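Local coordinates for malate Synthase (Haloferax volcanii, PDB 3OYZ), which catalyses the Claisen condensation of acetyl-CoA with glyoxylate and the hydrolysis of the malyl-CoA formed, giving malate and CoA in the glyoxylate cycle, at the interface of chains A and B. Residues are numbered along the deposited sequence; one frame, centred on the assembly and turned at random. Chains: chain A/B, Malate Synthase.

Contact 1: the interface of chains A and B. Residues chain A 8, 12, 42-44, 79; chain B 409, 412.
B:Arg409 reaches from one subunit of this trimeric malate synthase, a TIM-barrel enzyme of the HpcH/HpaI aldolase family, to a carboxylate and a backbone carbonyl of its neighbour. It is the residue that links helix 397-408 to the 3-10 helix 410-412. From CB the chain sets out with CG beside the backbone N (chi1 -69°), then bends at chi2 and chi3, which curls the guanidinium down onto chain A. B:Arg409 CG passes A:Asp44 OD1 at 3.7 Å and also lies near A:Arg12 NH2. CD lies over the bonded pair A:Asp44 OD1 and A:Arg8 NH1, so the aliphatic part of B:Arg409 passes over this polar pair. At the tip B:Arg409 NH1 forks: it forms a salt bridge to A:Asp44 OD1 at 2.9 Å, arriving from above a carboxylate turned 84° from the guanidinium, and also bonds the carbonyl oxygen of A:Ala42. B:Arg409 NH2 joins it on that oxygen, 3.1 Å from A:Ala42 O; both nitrogens approach from the same face of the peptide plane, and the oxygen lies in the guanidinium plane. One face of this guanidinium is turned to the amide NE2 of B:Gln412, which sits above it toward the rim. An arginine suits this place because its planar array of N-H groups can serve two acceptors at once; a leucine here would probably leave A:Ala42 O without this pair of donors and A:Asp44 with less positive charge to balance it.

A:Asp44 is positioned by its own chain. A:Arg12 grips it side-on, A:Arg12 NE reaching A:Asp44 OD2 at 2.9 Å and NH2 bonding OD1, while the backbone N of A:Arg12 takes the anti lone pair of OD2. A:Arg8 NH1 comes down on A:Asp44 OD1 from above its plane, 2.8 Å away. Ringed by three arginines, the aspartate is likely to stay ionised. A:Arg12 NH2 also reaches across to the amide oxygen OE1 of B:Gln412 at 2.8 Å, a nearly straight bond in the guanidinium plane.

Contact 2: the interface of chains A and B. Residues chain A 7-10; chain B 198, 401, 404-405, 408.
The phenyl ring of A:Phe10 is sandwiched by chain B where the N-terminal segment of one malate synthase subunit lies along helix 397-408 of the next. Over the centre of one face sits B:Arg198 NH1, 3.4 Å from the A:Phe10 ring centroid, a cation-pi contact with the guanidinium nearly parallel to the ring. The opposite face rests on B:Leu401 CA, 3.8 Å from the A:Phe10 centroid, while CD1 of that leucine packs on the phenylalanine CB. B:Asp404 OD2 lies at the ring edge. A flat aromatic fills this slot between a cation and a helix surface.

At its own edge the B:Arg198 guanidinium holds the carbonyl oxygen of A:Glu9 end-on, NH1 at 2.8 Å and NH2 at 3.0 Å from A:Glu9 O; NH2 comes in the carbonyl plane, NH1 from above it. A water links NH1 to A:Glu9 OE2, and another joins A:Glu9 OE1 to B:Asp404 OD1.

B:Asp404 turns its CG away from the backbone N (chi1 -169°), bringing OD2 to three donors on chain A. NE and NH2 of A:Arg8 grip it side-on, A:Arg8 NH2 lying 2.9 Å from B:Asp404 OD2, and the backbone N of A:Phe10 adds a further bond to the same oxygen. B:Asn408 slides past A:Arg8, B:Asn408 CB lying 3.6 Å from A:Arg8 CD. Its amide ND2 is tied to the carbonyl oxygen of B:Asp404.

Contact 1: the interface of chains A and B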
loop_
_atom_site.group_PDB
_atom_site.type_symbol
_atom_site.label_atom_id
_atom_site.label_comp_id
_atom_site.label_asym_id
_atom_site.label_seq_id
_atom_site.Cartn_x
_atom_site.Cartn_y
_atom_site.Cartn_z
ATOM N N ARG A 8 21.339 13.020 -13.531
ATOM C CA ARG A 8 20.226 12.444 -14.308
ATOM C C ARG A 8 18.998 12.642 -13.448
ATOM O O ARG A 8 18.807 11.961 -12.442
ATOM C CB ARG A 8 20.358 10.980 -14.727
ATOM C CG ARG A 8 21.123 10.603 -16.034
ATOM C CD ARG A 8 20.940 11.512 -17.256
ATOM N NE ARG A 8 19.612 11.485 -17.886
ATOM C CZ ARG A 8 19.171 10.555 -18.724
ATOM N NH1 ARG A 8 19.953 9.540 -19.080
ATOM N NH2 ARG A 8 17.943 10.652 -19.211
ATOM N N ARG A 12 15.578 5.802 -17.410
ATOM C CA ARG A 12 14.646 4.867 -18.029
ATOM C C ARG A 12 15.102 3.449 -17.873
ATOM O O ARG A 12 14.252 2.559 -17.777
ATOM C CB ARG A 12 14.557 5.137 -19.568
ATOM C CG ARG A 12 13.937 6.499 -19.898
ATOM C CD ARG A 12 14.104 6.804 -21.409
ATOM N NE ARG A 12 15.523 7.061 -21.639
ATOM C CZ ARG A 12 16.039 7.257 -22.859
ATOM N NH1 ARG A 12 15.245 7.197 -23.927
ATOM N NH2 ARG A 12 17.316 7.593 -22.973
ATOM N N ALA A 42 21.588 1.797 -25.919
ATOM C CA ALA A 42 22.462 1.974 -24.743
ATOM C C ALA A 42 21.625 2.447 -23.541
ATOM O O ALA A 42 20.750 3.278 -23.708
ATOM C CB ALA A 42 23.541 2.968 -25.018
ATOM N N PRO A 43 21.932 1.937 -22.346
ATOM C CA PRO A 43 21.053 2.263 -21.188
ATOM C C PRO A 43 21.367 3.613 -20.577
ATOM O O PRO A 43 22.511 4.056 -20.649
ATOM C CB PRO A 43 21.250 1.048 -20.273
ATOM C CG PRO A 43 22.705 0.664 -20.488
ATOM C CD PRO A 43 22.886 0.857 -22.040
ATOM N N ASP A 44 20.400 4.307 -19.960
ATOM C CA ASP A 44 20.752 5.491 -19.159
ATOM C C ASP A 44 21.745 5.144 -18.041
ATOM O O ASP A 44 22.636 5.915 -17.699
ATOM C CB ASP A 44 19.467 6.075 -18.561
ATOM C CG ASP A 44 18.622 6.739 -19.593
ATOM O OD1 ASP A 44 19.213 7.266 -20.574
ATOM O OD2 ASP A 44 17.380 6.739 -19.433
ATOM N N GLY A 79 25.855 6.441 -21.512
ATOM C CA GLY A 79 25.062 6.506 -20.262
ATOM C C GLY A 79 25.925 6.651 -19.014
ATOM O O GLY A 79 27.068 7.086 -19.119
ATOM N N ARG B 409 21.441 12.655 -23.557
ATOM C CA ARG B 409 21.704 11.542 -24.444
ATOM C C ARG B 409 22.002 12.033 -25.887
ATOM O O ARG B 409 21.252 11.729 -26.809
ATOM C CB ARG B 409 20.573 10.515 -24.348
ATOM C CG ARG B 409 20.476 9.742 -23.000
ATOM C CD ARG B 409 21.767 8.984 -22.646
ATOM N NE ARG B 409 22.204 7.978 -23.619
ATOM C CZ ARG B 409 21.738 6.742 -23.669
ATOM N NH1 ARG B 409 20.830 6.347 -22.787
ATOM N NH2 ARG B 409 22.170 5.870 -24.566
ATOM N N GLN B 412 21.436 9.828 -28.885
ATOM C CA GLN B 412 20.084 9.407 -29.194
ATOM C C GLN B 412 19.421 10.503 -30.008
ATOM O O GLN B 412 18.294 10.303 -30.426
ATOM C CB GLN B 412 19.265 9.151 -27.898
ATOM C CG GLN B 412 19.407 7.715 -27.415
ATOM C CD GLN B 412 18.638 7.366 -26.119
ATOM O OE1 GLN B 412 17.838 8.148 -25.616
ATOM N NE2 GLN B 412 18.837 6.155 -25.645
#

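Contact 2: the interface of chains A and B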
loop_
_atom_site.group_PDB
_atom_site.type_symbol
_atom_site.label_atom_id
_atom_site.label_comp_id
_atom_site.label_asym_id
_atom_site.label_seq_id
_atom_site.Cartn_x
_atom_site.Cartn_y
_atom_site.Cartn_z
ATOM N N ASP A 7 23.104 14.511 -11.724
ATOM C CA ASP A 7 22.899 14.908 -13.132
ATOM C C ASP A 7 21.653 14.301 -13.794
ATOM O O ASP A 7 21.047 15.000 -14.638
ATOM C CB ASP A 7 24.080 14.567 -14.066
ATOM C CG ASP A 7 25.392 15.261 -13.692
ATOM O OD1 ASP A 7 25.424 16.239 -12.888
ATOM O OD2 ASP A 7 26.408 14.760 -14.244
ATOM N N ARG A 8 21.339 13.020 -13.531
ATOM C CA ARG A 8 20.226 12.444 -14.308
ATOM C C ARG A 8 18.998 12.642 -13.448
ATOM O O ARG A 8 18.807 11.961 -12.442
ATOM C CB ARG A 8 20.358 10.980 -14.727
ATOM C CG ARG A 8 21.123 10.603 -16.034
ATOM C CD ARG A 8 20.940 11.512 -17.256
ATOM N NE ARG A 8 19.612 11.485 -17.886
ATOM C CZ ARG A 8 19.171 10.555 -18.724
ATOM N NH1 ARG A 8 19.953 9.540 -19.080
ATOM N NH2 ARG A 8 17.943 10.652 -19.211
ATOM N N GLU A 9 18.142 13.531 -13.916
ATOM C CA GLU A 9 16.848 13.696 -13.324
ATOM C C GLU A 9 15.886 12.519 -13.536
ATOM O O GLU A 9 15.069 12.220 -12.662
ATOM C CB GLU A 9 16.302 15.003 -13.878
ATOM C CG GLU A 9 15.121 15.504 -13.129
ATOM C CD GLU A 9 14.740 16.860 -13.687
ATOM O OE1 GLU A 9 15.678 17.563 -14.126
ATOM O OE2 GLU A 9 13.538 17.207 -13.710
ATOM N N PHE A 10 16.000 11.833 -14.672
ATOM C CA PHE A 10 15.178 10.660 -15.015
ATOM C C PHE A 10 16.105 9.556 -15.485
ATOM O O PHE A 10 17.089 9.875 -16.192
ATOM C CB PHE A 10 14.231 10.963 -16.177
ATOM C CG PHE A 10 13.158 11.965 -15.850
ATOM C CD1 PHE A 10 11.884 11.541 -15.502
ATOM C CD2 PHE A 10 13.392 13.322 -15.976
ATOM C CE1 PHE A 10 10.855 12.461 -15.258
ATOM C CE2 PHE A 10 12.393 14.261 -15.653
ATOM C CZ PHE A 10 11.119 13.819 -15.291
ATOM N N ARG B 198 5.687 12.179 -10.144
ATOM C CA ARG B 198 6.188 12.026 -11.540
ATOM C C ARG B 198 5.474 10.897 -12.295
ATOM O O ARG B 198 6.062 10.223 -13.126
ATOM C CB ARG B 198 7.722 11.939 -11.715
ATOM C CG ARG B 198 8.419 13.086 -10.961
ATOM C CD ARG B 198 9.886 13.346 -11.237
ATOM N NE ARG B 198 10.677 12.133 -11.160
ATOM C CZ ARG B 198 11.926 12.073 -11.620
ATOM N NH1 ARG B 198 12.481 13.156 -12.178
ATOM N NH2 ARG B 198 12.597 10.936 -11.544
ATOM N N LEU B 401 10.606 14.486 -19.080
ATOM C CA LEU B 401 11.398 13.320 -19.318
ATOM C C LEU B 401 12.043 13.416 -20.706
ATOM O O LEU B 401 13.213 13.097 -20.842
ATOM C CB LEU B 401 10.529 12.071 -19.236
ATOM C CG LEU B 401 11.255 10.937 -19.915
ATOM C CD1 LEU B 401 12.252 10.292 -19.037
ATOM C CD2 LEU B 401 10.318 9.866 -20.389
ATOM N N ASP B 404 14.976 15.882 -20.448
ATOM C CA ASP B 404 16.068 15.254 -19.726
ATOM C C ASP B 404 16.883 14.350 -20.624
ATOM O O ASP B 404 18.105 14.378 -20.539
ATOM C CB ASP B 404 15.611 14.398 -18.528
ATOM C CG ASP B 404 16.769 13.977 -17.646
ATOM O OD1 ASP B 404 17.500 14.858 -17.165
ATOM O OD2 ASP B 404 17.025 12.777 -17.417
ATOM N N VAL B 405 16.201 13.507 -21.388
ATOM C CA VAL B 405 16.772 12.524 -22.279
ATOM C C VAL B 405 17.516 13.194 -23.448
ATOM O O VAL B 405 18.647 12.857 -23.749
ATOM C CB VAL B 405 15.677 11.625 -22.867
ATOM C CG1 VAL B 405 16.267 10.875 -24.062
ATOM C CG2 VAL B 405 15.164 10.602 -21.851
ATOM N N ASN B 408 20.785 14.834 -22.175
ATOM C CA ASN B 408 21.819 14.011 -21.579
ATOM C C ASN B 408 22.197 12.857 -22.477
ATOM O O ASN B 408 23.130 12.121 -22.148
ATOM C CB ASN B 408 21.364 13.483 -20.201
ATOM C CG ASN B 408 21.388 14.572 -19.153
ATOM O OD1 ASN B 408 22.440 14.898 -18.600
ATOM N ND2 ASN B 408 20.228 15.121 -18.849
HETATM O O HOH W 1 11.588 15.865 -12.339
HETATM O O HOH W 2 17.018 17.512 -16.822
#

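Contact 1 and contact 2 lie side by side, the centres of their C-alpha atoms about 9 Å apart, and they share A:Arg8, whose guanidinium faces a carboxylate of its own chain in one and of the partner chain in the other. On chain B, contact 2 draws on helix 397-408 and the loop residue B:Arg198, contact 1 on residues just after that helix. This joining of subunits is in keeping with a protein that forms homotrimers and homohexamers. The centre of contact 1 is about 22 Å from A:Asp388 and that of contact 2 about 23 Å from B:Asp388, the probable proton acceptor, which suggests a role in assembly more than in catalysis.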